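Local coordinates for BIFUNCTIONAL PROTEIN Proline utilization A (PutA) (Corynebacterium freiburgense, PDB 5UX5), which probably catalyses both steps of proline oxidation to glutamate, pairing an FAD-dependent proline dehydrogenase with an NAD-dependent aldehyde dehydrogenase in one chain, at residues 14-19 against 365-370; 776-781 against 789-794; 957-962 against 967-972. All coordinates share one frame; numbering follows the deposited sequence.

Interaction 1 of 3, residues 14-19 against 365-370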
loop_
_atom_site.group_PDB
_atom_site.type_symbol
_atom_site.label_atom_id
_atom_site.label_comp_id
_atom_site.label_asym_id
_atom_site.label_seq_id
_atom_site.Cartn_x
_atom_site.Cartn_y
_atom_site.Cartn_z
ATOM N N ASN A 14 4.686 4.171 -43.666
ATOM C CA ASN A 14 4.368 4.744 -44.971
ATOM C C ASN A 14 4.072 6.223 -44.768
ATOM O O ASN A 14 4.057 6.723 -43.636
ATOM C CB ASN A 14 3.160 4.069 -45.586
ATOM C CG ASN A 14 1.953 4.273 -44.736
ATOM O OD1 ASN A 14 1.227 5.256 -44.892
ATOM N ND2 ASN A 14 1.791 3.415 -43.749
ATOM N N ARG A 15 3.721 6.904 -45.861
ATOM C CA ARG A 15 3.515 8.348 -45.816
ATOM C C ARG A 15 2.078 8.767 -46.145
ATOM O O ARG A 15 1.855 9.912 -46.545
ATOM C CB ARG A 15 4.506 9.055 -46.748
ATOM C CG ARG A 15 5.958 8.716 -46.487
ATOM C CD ARG A 15 6.837 9.941 -46.259
ATOM N NE ARG A 15 6.478 11.077 -47.104
ATOM C CZ ARG A 15 6.633 12.352 -46.740
ATOM N NH1 ARG A 15 7.136 12.658 -45.527
ATOM N NH2 ARG A 15 6.269 13.322 -47.580
ATOM N N ASP A 16 1.091 7.881 -45.989
ATOM C CA ASP A 16 -0.281 8.272 -46.311
ATOM C C ASP A 16 -0.738 9.441 -45.441
ATOM O O ASP A 16 -1.291 10.423 -45.946
ATOM C CB ASP A 16 -1.220 7.071 -46.184
ATOM C CG ASP A 16 -0.953 6.025 -47.245
ATOM O OD1 ASP A 16 -0.518 6.407 -48.353
ATOM O OD2 ASP A 16 -1.156 4.822 -46.976
ATOM N N LEU A 17 -0.506 9.361 -44.128
ATOM C CA LEU A 17 -0.876 10.465 -43.240
ATOM C C LEU A 17 -0.197 11.778 -43.648
ATOM O O LEU A 17 -0.835 12.839 -43.646
ATOM C CB LEU A 17 -0.531 10.106 -41.788
ATOM C CG LEU A 17 -1.631 9.416 -40.998
ATOM C CD1 LEU A 17 -1.206 9.239 -39.575
ATOM C CD2 LEU A 17 -2.864 10.281 -41.036
ATOM N N GLU A 18 1.102 11.743 -43.966
ATOM C CA GLU A 18 1.761 12.959 -44.449
ATOM C C GLU A 18 1.071 13.530 -45.685
ATOM O O GLU A 18 0.916 14.751 -45.804
ATOM C CB GLU A 18 3.247 12.709 -44.730
ATOM C CG GLU A 18 4.114 12.832 -43.468
ATOM C CD GLU A 18 4.418 11.521 -42.789
ATOM O OE1 GLU A 18 5.218 11.540 -41.832
ATOM O OE2 GLU A 18 3.825 10.488 -43.163
ATOM N N ASN A 19 0.632 12.674 -46.608
ATOM C CA ASN A 19 -0.002 13.193 -47.810
ATOM C C ASN A 19 -1.418 13.689 -47.537
ATOM O O ASN A 19 -1.847 14.693 -48.121
ATOM C CB ASN A 19 -0.014 12.125 -48.910
ATOM C CG ASN A 19 1.393 11.707 -49.359
ATOM O OD1 ASN A 19 2.347 12.506 -49.349
ATOM N ND2 ASN A 19 1.523 10.437 -49.754
ATOM N N VAL A 365 -10.836 5.983 -46.421
ATOM C CA VAL A 365 -11.216 6.269 -47.792
ATOM C C VAL A 365 -10.039 6.061 -48.747
ATOM O O VAL A 365 -10.187 5.406 -49.781
ATOM C CB VAL A 365 -11.783 7.689 -47.872
ATOM C CG1 VAL A 365 -12.034 8.058 -49.319
ATOM C CG2 VAL A 365 -13.067 7.756 -47.048
ATOM N N GLU A 366 -8.846 6.555 -48.394
ATOM C CA GLU A 366 -7.692 6.420 -49.284
ATOM C C GLU A 366 -7.318 4.967 -49.520
ATOM O O GLU A 366 -6.853 4.605 -50.605
ATOM C CB GLU A 366 -6.498 7.179 -48.693
ATOM C CG GLU A 366 -5.145 7.031 -49.405
ATOM C CD GLU A 366 -5.161 7.432 -50.862
ATOM O OE1 GLU A 366 -4.350 6.871 -51.635
ATOM O OE2 GLU A 366 -5.964 8.317 -51.233
ATOM N N ARG A 367 -7.561 4.116 -48.543
ATOM C CA ARG A 367 -7.104 2.741 -48.582
ATOM C C ARG A 367 -8.215 1.766 -48.882
ATOM O O ARG A 367 -7.945 0.567 -48.975
ATOM C CB ARG A 367 -6.434 2.365 -47.256
ATOM C CG ARG A 367 -5.283 3.281 -46.897
ATOM C CD ARG A 367 -4.482 2.672 -45.797
ATOM N NE ARG A 367 -3.332 3.471 -45.419
ATOM C CZ ARG A 367 -2.776 3.406 -44.214
ATOM N NH1 ARG A 367 -3.283 2.594 -43.294
ATOM N NH2 ARG A 367 -1.730 4.156 -43.911
ATOM N N GLY A 368 -9.456 2.243 -48.979
ATOM C CA GLY A 368 -10.585 1.383 -49.291
ATOM C C GLY A 368 -10.993 0.427 -48.186
ATOM O O GLY A 368 -11.463 -0.679 -48.480
ATOM N N VAL A 369 -10.830 0.822 -46.919
ATOM C CA VAL A 369 -11.195 -0.035 -45.792
ATOM C C VAL A 369 -12.334 0.584 -44.974
ATOM O O VAL A 369 -12.439 0.343 -43.765
ATOM C CB VAL A 369 -9.955 -0.345 -44.924
ATOM C CG1 VAL A 369 -8.893 -1.033 -45.768
ATOM C CG2 VAL A 369 -9.379 0.927 -44.244
ATOM N N GLU A 370 -13.228 1.335 -45.642
ATOM C CA GLU A 370 -14.341 2.009 -44.963
ATOM C C GLU A 370 -15.213 1.054 -44.151
ATOM O O GLU A 370 -15.833 1.468 -43.164
ATOM C CB GLU A 370 -15.225 2.745 -45.973
ATOM C CG GLU A 370 -14.565 3.891 -46.728
ATOM C CD GLU A 370 -14.049 3.497 -48.107
ATOM O OE1 GLU A 370 -13.960 4.402 -48.964
ATOM O OE2 GLU A 370 -13.766 2.297 -48.341
#

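Interaction 2 of 3, residues 776-781 against 789-794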
loop_
_atom_site.group_PDB
_atom_site.type_symbol
_atom_site.label_atom_id
_atom_site.label_comp_id
_atom_site.label_asym_id
_atom_site.label_seq_id
_atom_site.Cartn_x
_atom_site.Cartn_y
_atom_site.Cartn_z
ATOM N N ARG A 776 -10.828 -17.918 20.948
ATOM C CA ARG A 776 -11.980 -17.211 21.494
ATOM C C ARG A 776 -12.478 -16.167 20.506
ATOM O O ARG A 776 -13.689 -16.039 20.274
ATOM C CB ARG A 776 -11.642 -16.567 22.835
ATOM C CG ARG A 776 -12.788 -15.726 23.376
ATOM C CD ARG A 776 -12.478 -15.281 24.770
ATOM N NE ARG A 776 -13.549 -14.557 25.442
ATOM C CZ ARG A 776 -13.432 -14.137 26.695
ATOM N NH1 ARG A 776 -12.305 -14.390 27.344
ATOM N NH2 ARG A 776 -14.420 -13.492 27.295
ATOM N N GLY A 777 -11.543 -15.402 19.923
ATOM C CA GLY A 777 -11.921 -14.399 18.948
ATOM C C GLY A 777 -12.623 -14.975 17.732
ATOM O O GLY A 777 -13.505 -14.326 17.157
ATOM N N LEU A 778 -12.254 -16.200 17.329
ATOM C CA LEU A 778 -12.832 -16.830 16.144
ATOM C C LEU A 778 -14.202 -17.475 16.382
ATOM O O LEU A 778 -15.028 -17.478 15.459
ATOM C CB LEU A 778 -11.878 -17.890 15.604
ATOM C CG LEU A 778 -10.585 -17.433 14.947
ATOM C CD1 LEU A 778 -9.654 -18.621 14.865
ATOM C CD2 LEU A 778 -10.828 -16.818 13.573
ATOM N N THR A 779 -14.486 -18.008 17.585
ATOM C CA THR A 779 -15.622 -18.917 17.784
ATOM C C THR A 779 -16.729 -18.380 18.684
ATOM O O THR A 779 -17.899 -18.715 18.474
ATOM C CB THR A 779 -15.150 -20.253 18.379
ATOM O OG1 THR A 779 -14.541 -20.015 19.651
ATOM C CG2 THR A 779 -14.154 -20.931 17.485
ATOM N N THR A 780 -16.404 -17.513 19.632
ATOM C CA THR A 780 -17.318 -17.106 20.689
ATOM C C THR A 780 -17.584 -15.610 20.604
ATOM O O THR A 780 -16.688 -14.842 20.258
ATOM C CB THR A 780 -16.745 -17.445 22.081
ATOM O OG1 THR A 780 -15.535 -16.715 22.260
ATOM C CG2 THR A 780 -16.441 -18.937 22.257
ATOM N N LEU A 781 -18.827 -15.214 20.874
ATOM C CA LEU A 781 -19.264 -13.825 20.927
ATOM C C LEU A 781 -19.394 -13.334 22.368
ATOM O O LEU A 781 -19.444 -14.122 23.312
ATOM C CB LEU A 781 -20.601 -13.666 20.217
ATOM C CG LEU A 781 -20.601 -14.104 18.752
ATOM C CD1 LEU A 781 -21.060 -15.553 18.558
ATOM C CD2 LEU A 781 -21.529 -13.205 18.014
ATOM N N VAL A 789 -20.276 -11.936 9.611
ATOM C CA VAL A 789 -19.643 -13.029 8.889
ATOM C C VAL A 789 -18.950 -13.858 9.963
ATOM O O VAL A 789 -18.163 -13.307 10.740
ATOM C CB VAL A 789 -18.630 -12.531 7.835
ATOM C CG1 VAL A 789 -17.917 -13.693 7.178
ATOM C CG2 VAL A 789 -19.294 -11.630 6.791
ATOM N N LYS A 790 -19.275 -15.195 10.048
ATOM C CA LYS A 790 -18.720 -16.031 11.125
ATOM C C LYS A 790 -17.530 -16.830 10.604
ATOM O O LYS A 790 -17.641 -17.498 9.576
ATOM C CB LYS A 790 -19.783 -16.979 11.696
ATOM C CG LYS A 790 -19.311 -17.883 12.873
ATOM C CD LYS A 790 -20.400 -18.861 13.335
ATOM C CE LYS A 790 -19.811 -20.163 13.924
ATOM N NZ LYS A 790 -19.741 -20.264 15.433
ATOM N N PRO A 791 -16.390 -16.800 11.282
ATOM C CA PRO A 791 -15.215 -17.520 10.781
ATOM C C PRO A 791 -15.506 -19.003 10.716
ATOM O O PRO A 791 -16.279 -19.523 11.510
ATOM C CB PRO A 791 -14.140 -17.227 11.828
ATOM C CG PRO A 791 -14.701 -16.124 12.679
ATOM C CD PRO A 791 -16.167 -16.221 12.618
ATOM N N GLU A 792 -14.907 -19.682 9.747
ATOM C CA GLU A 792 -15.048 -21.126 9.636
ATOM C C GLU A 792 -13.682 -21.790 9.637
ATOM O O GLU A 792 -12.716 -21.250 9.087
ATOM C CB GLU A 792 -15.825 -21.509 8.378
ATOM C CG GLU A 792 -17.334 -21.385 8.541
ATOM C CD GLU A 792 -17.995 -20.625 7.391
ATOM O OE1 GLU A 792 -19.012 -19.933 7.644
ATOM O OE2 GLU A 792 -17.498 -20.714 6.238
ATOM N N LYS A 793 -13.593 -22.942 10.297
ATOM C CA LYS A 793 -12.370 -23.736 10.256
ATOM C C LYS A 793 -12.373 -24.532 8.951
ATOM O O LYS A 793 -13.349 -25.221 8.652
ATOM C CB LYS A 793 -12.266 -24.650 11.480
ATOM C CG LYS A 793 -10.860 -25.236 11.676
ATOM C CD LYS A 793 -10.828 -26.718 11.969
ATOM C CE LYS A 793 -10.937 -27.006 13.423
ATOM N NZ LYS A 793 -10.520 -28.416 13.677
ATOM N N LEU A 794 -11.330 -24.391 8.135
ATOM C CA LEU A 794 -11.375 -24.908 6.771
ATOM C C LEU A 794 -10.480 -26.117 6.521
ATOM O O LEU A 794 -10.521 -26.665 5.416
ATOM C CB LEU A 794 -11.002 -23.804 5.762
ATOM C CG LEU A 794 -11.801 -22.499 5.801
ATOM C CD1 LEU A 794 -11.312 -21.559 4.747
ATOM C CD2 LEU A 794 -13.281 -22.757 5.613
#

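Interaction 3 of 3, residues 957-962 against 967-972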
loop_
_atom_site.group_PDB
_atom_site.type_symbol
_atom_site.label_atom_id
_atom_site.label_comp_id
_atom_site.label_asym_id
_atom_site.label_seq_id
_atom_site.Cartn_x
_atom_site.Cartn_y
_atom_site.Cartn_z
ATOM N N GLN A 957 8.066 17.197 9.528
ATOM C CA GLN A 957 9.038 16.907 8.486
ATOM C C GLN A 957 8.550 15.791 7.568
ATOM O O GLN A 957 8.457 14.627 7.980
ATOM C CB GLN A 957 10.366 16.508 9.119
ATOM C CG GLN A 957 11.120 17.632 9.763
ATOM C CD GLN A 957 12.519 17.197 10.121
ATOM O OE1 GLN A 957 13.478 17.459 9.388
ATOM N NE2 GLN A 957 12.640 16.484 11.235
ATOM N N ASP A 958 8.346 16.121 6.303
ATOM C CA ASP A 958 8.015 15.133 5.275
ATOM C C ASP A 958 9.295 14.839 4.504
ATOM O O ASP A 958 9.695 15.613 3.640
ATOM C CB ASP A 958 6.900 15.658 4.365
ATOM C CG ASP A 958 6.372 14.620 3.396
ATOM O OD1 ASP A 958 7.158 13.730 2.967
ATOM O OD2 ASP A 958 5.162 14.718 3.049
ATOM N N PHE A 959 9.953 13.726 4.836
ATOM C CA PHE A 959 11.233 13.386 4.207
ATOM C C PHE A 959 11.078 12.897 2.757
ATOM O O PHE A 959 12.003 13.060 1.957
ATOM C CB PHE A 959 11.958 12.294 5.010
ATOM C CG PHE A 959 12.296 12.680 6.418
ATOM C CD1 PHE A 959 13.323 13.579 6.686
ATOM C CD2 PHE A 959 11.607 12.109 7.483
ATOM C CE1 PHE A 959 13.626 13.920 7.982
ATOM C CE2 PHE A 959 11.910 12.448 8.793
ATOM C CZ PHE A 959 12.915 13.360 9.040
ATOM N N THR A 960 9.953 12.286 2.387
ATOM C CA THR A 960 9.940 11.635 1.085
ATOM C C THR A 960 9.328 12.509 0.006
ATOM O O THR A 960 9.671 12.354 -1.170
ATOM C CB THR A 960 9.243 10.257 1.140
ATOM O OG1 THR A 960 8.061 10.340 1.918
ATOM C CG2 THR A 960 10.175 9.158 1.757
ATOM N N GLY A 961 8.420 13.402 0.376
ATOM C CA GLY A 961 7.952 14.434 -0.528
ATOM C C GLY A 961 7.126 13.980 -1.703
ATOM O O GLY A 961 7.087 14.696 -2.704
ATOM N N LEU A 962 6.406 12.855 -1.582
ATOM C CA LEU A 962 5.534 12.359 -2.645
ATOM C C LEU A 962 4.430 13.354 -2.958
ATOM O O LEU A 962 3.934 14.037 -2.068
ATOM C CB LEU A 962 4.860 11.051 -2.233
ATOM C CG LEU A 962 5.745 9.900 -1.791
ATOM C CD1 LEU A 962 4.915 8.666 -1.501
ATOM C CD2 LEU A 962 6.696 9.625 -2.857
ATOM N N ASN A 967 3.506 12.454 3.980
ATOM C CA ASN A 967 4.068 11.570 5.000
ATOM C C ASN A 967 4.917 12.393 5.970
ATOM O O ASN A 967 6.066 12.731 5.660
ATOM C CB ASN A 967 4.847 10.431 4.348
ATOM C CG ASN A 967 3.919 9.461 3.585
ATOM O OD1 ASN A 967 3.153 8.722 4.206
ATOM N ND2 ASN A 967 4.009 9.447 2.255
ATOM N N VAL A 968 4.358 12.667 7.160
ATOM C CA VAL A 968 4.900 13.613 8.141
ATOM C C VAL A 968 5.535 12.885 9.325
ATOM O O VAL A 968 4.981 11.914 9.852
ATOM C CB VAL A 968 3.785 14.569 8.616
ATOM C CG1 VAL A 968 4.200 15.351 9.805
ATOM C CG2 VAL A 968 3.422 15.520 7.486
ATOM N N PHE A 969 6.697 13.377 9.758
ATOM C CA PHE A 969 7.405 12.868 10.929
ATOM C C PHE A 969 7.491 14.004 11.937
ATOM O O PHE A 969 8.097 15.042 11.656
ATOM C CB PHE A 969 8.805 12.376 10.567
ATOM C CG PHE A 969 9.566 11.830 11.728
ATOM C CD1 PHE A 969 9.317 10.550 12.189
ATOM C CD2 PHE A 969 10.524 12.605 12.386
ATOM C CE1 PHE A 969 10.005 10.053 13.286
ATOM C CE2 PHE A 969 11.212 12.113 13.485
ATOM C CZ PHE A 969 10.948 10.842 13.945
ATOM N N ARG A 970 6.873 13.821 13.097
ATOM C CA ARG A 970 6.781 14.898 14.053
ATOM C C ARG A 970 6.928 14.347 15.457
ATOM O O ARG A 970 6.787 13.142 15.706
ATOM C CB ARG A 970 5.460 15.691 13.922
ATOM C CG ARG A 970 4.202 14.921 14.224
ATOM C CD ARG A 970 2.955 15.777 13.995
ATOM N NE ARG A 970 1.748 15.140 14.516
ATOM C CZ ARG A 970 0.585 15.763 14.690
ATOM N NH1 ARG A 970 0.474 17.055 14.411
ATOM N NH2 ARG A 970 -0.467 15.100 15.155
ATOM N N TYR A 971 7.189 15.270 16.382
ATOM C CA TYR A 971 7.312 14.934 17.785
ATOM C C TYR A 971 6.098 15.458 18.535
ATOM O O TYR A 971 5.682 16.597 18.320
ATOM C CB TYR A 971 8.608 15.513 18.344
ATOM C CG TYR A 971 9.856 14.991 17.661
ATOM C CD1 TYR A 971 10.317 15.558 16.482
ATOM C CD2 TYR A 971 10.551 13.882 18.175
ATOM C CE1 TYR A 971 11.473 15.084 15.853
ATOM C CE2 TYR A 971 11.698 13.389 17.545
ATOM C CZ TYR A 971 12.145 14.002 16.388
ATOM O OH TYR A 971 13.272 13.552 15.768
ATOM N N ARG A 972 5.514 14.624 19.389
ATOM C CA ARG A 972 4.395 15.014 20.263
ATOM C C ARG A 972 4.854 15.075 21.717
ATOM O O ARG A 972 5.719 14.295 22.132
ATOM C CB ARG A 972 3.210 14.038 20.197
ATOM C CG ARG A 972 2.674 13.782 18.829
ATOM C CD ARG A 972 2.186 15.071 18.243
ATOM N NE ARG A 972 0.871 15.441 18.725
ATOM C CZ ARG A 972 0.291 16.596 18.426
ATOM N NH1 ARG A 972 0.950 17.451 17.657
ATOM N NH2 ARG A 972 -0.935 16.877 18.867
#

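Interaction 1 of 3, residues 14-19 against 365-370
Arg367 and Asp16 illustrate how one guanidinium can join two helix ends at a protein surface. With its chain extended from CG to NE, the arginine meets the carboxylate side-on: both NE and NH2 donate to a single oxygen, Asp16 OD2, at 3.0 Å from NE and 3.2 Å from NH2. The two flat groups are far from coplanar, their planes 58° apart. NH2 uses the anti lone pair of OD2, whereas NE reaches the same anti side from somewhat out of the carboxylate plane. The Asn14 side chain comes to meet that of Arg367 head-on from the opposite segment, its amide plane steeply inclined (75°) to the guanidinium, and its OD1 takes only a weak bond from Arg367 NH2 at 3.3 Å. Its stronger bond is local. Asn14 CG sits between the backbone N and the carbonyl carbon (chi1 62°), and OD1 accepts the backbone N of Asp16 on an in-plane lone pair at 2.8 Å. Beyond the pair, Arg367 NH1 donates to Leu338 O, while NH2 also bridges to Asp335, whose OD1 receives Asn14 ND2 as well. The arrangement joins an Asx turn leading into helix 16-31, with Arg15 as N-cap, to the Schellman motif at Gly368 that follows helix 354-367, an outer helix of the proline dehydrogenase barrel linking parallel strands 345-350 and 373-378.

Interaction 2 of 3, residues 776-781 against 789-794
The last turn of helix 772-779, in the aldehyde dehydrogenase part of the chain, rests on an extended loop through Leu778 and Pro791, a small example of a helix end packed by a proline ring. The two backbones come closest at this pair, with Leu778 CA 5.9 Å from Pro791 CA. Leu778 CG lies anti to its carbonyl carbon (chi1 -70°), and the CD2 branch meets the proline ring obliquely, 3.8 Å from Pro791 CB. The ring also lies against the main chain, its CG and CD set against Leu778 O. No hydrogen bond crosses the contact. Lys790 runs extended and then bends at its last torsion (chi4 100°), which brings its ammonium toward the helix end, yet NZ stays 3.9 Å from Thr779 O, too far for a bond. Thr779 takes part by its backbone, since its own side chain sets off away from the loop and gives OG1 to His775 O. The helix end is held by local bonds: Arg776 O accepts both the backbone N and OG1 of Thr780, from opposite faces of the carbonyl plane, with OG1 at 2.8 Å from Arg776 O. Outside the pair, Leu778 also touches Pro770 and Trp801. The loop of Pro791 runs on from strand 786-787 alongside strand 804-807 and the residues just before it, backbone bonds pairing Val789 with Ile805 and Glu792 with Ser802, while Arg806 reaches back to Gly777 O.

Interaction 3 of 3, residues 957-962 against 967-972
Gln957 and Phe969 face each other as one antiparallel hydrogen-bonded pair. Gln957 N donates to Phe969 O at 3.0 Å, and Phe969 N returns a bond to Gln957 O at 2.8 Å, reaching that oxygen from well above its carbonyl plane. Two residues back along the strand, the backbone N of Asn967 finds a side-chain acceptor, Asp958 OD2, at 3.0 Å, meeting it from above the carboxylate plane, while Asp958 CA makes a CA-H...O contact with Asn967 O. Next to these bonds, Phe959 leans on Phe969. Its CE2 atom lies 3.6 Å from Phe969 CB, and the rings are oblique, their planes 44° apart with centroids 5.9 Å from each other. Gln957 CB sits over a face of the Phe959 ring, toward its rim.

After the turn, strand 965-980 runs back antiparallel to 957-962, with which it forms a single bridge, and an Asx motif shapes the loop: with CG anti to the backbone N (chi1 -172°), Asp958 sends OD1 to Gly961 N, at 2.9 Å, while OD2 serves the strand. Thr960 OG1 and Leu962 CD1 border the Asn967 side chain, whose OD1 is fixed by Ser1062 and Gln885. Along its other edge the strand pairs with antiparallel strand 1056-1064, through backbone bonds such as that of Val968 with Val1061, and farther along Tyr971 OH bonds to Glu952 and Asn905.

The three contacts lie apart in the chain, with centres 66 Å (interactions 1 and 2), 56 Å (1 and 3) and 39 Å (2 and 3) from one another, and no two touch or use the same helix or strand. Interaction 1 is a surface contact between residues far apart in sequence, and its chemistry is mainly ionic. Interactions 2 and 3 are partly buried and local, each closing a short excursion of the chain. They differ in means: 776-781 against 789-794 relies on aliphatic contact without a hydrogen bond across it, whereas 957-962 against 967-972 combines backbone pairing, a shared carboxylate and aromatic contact beside a strand.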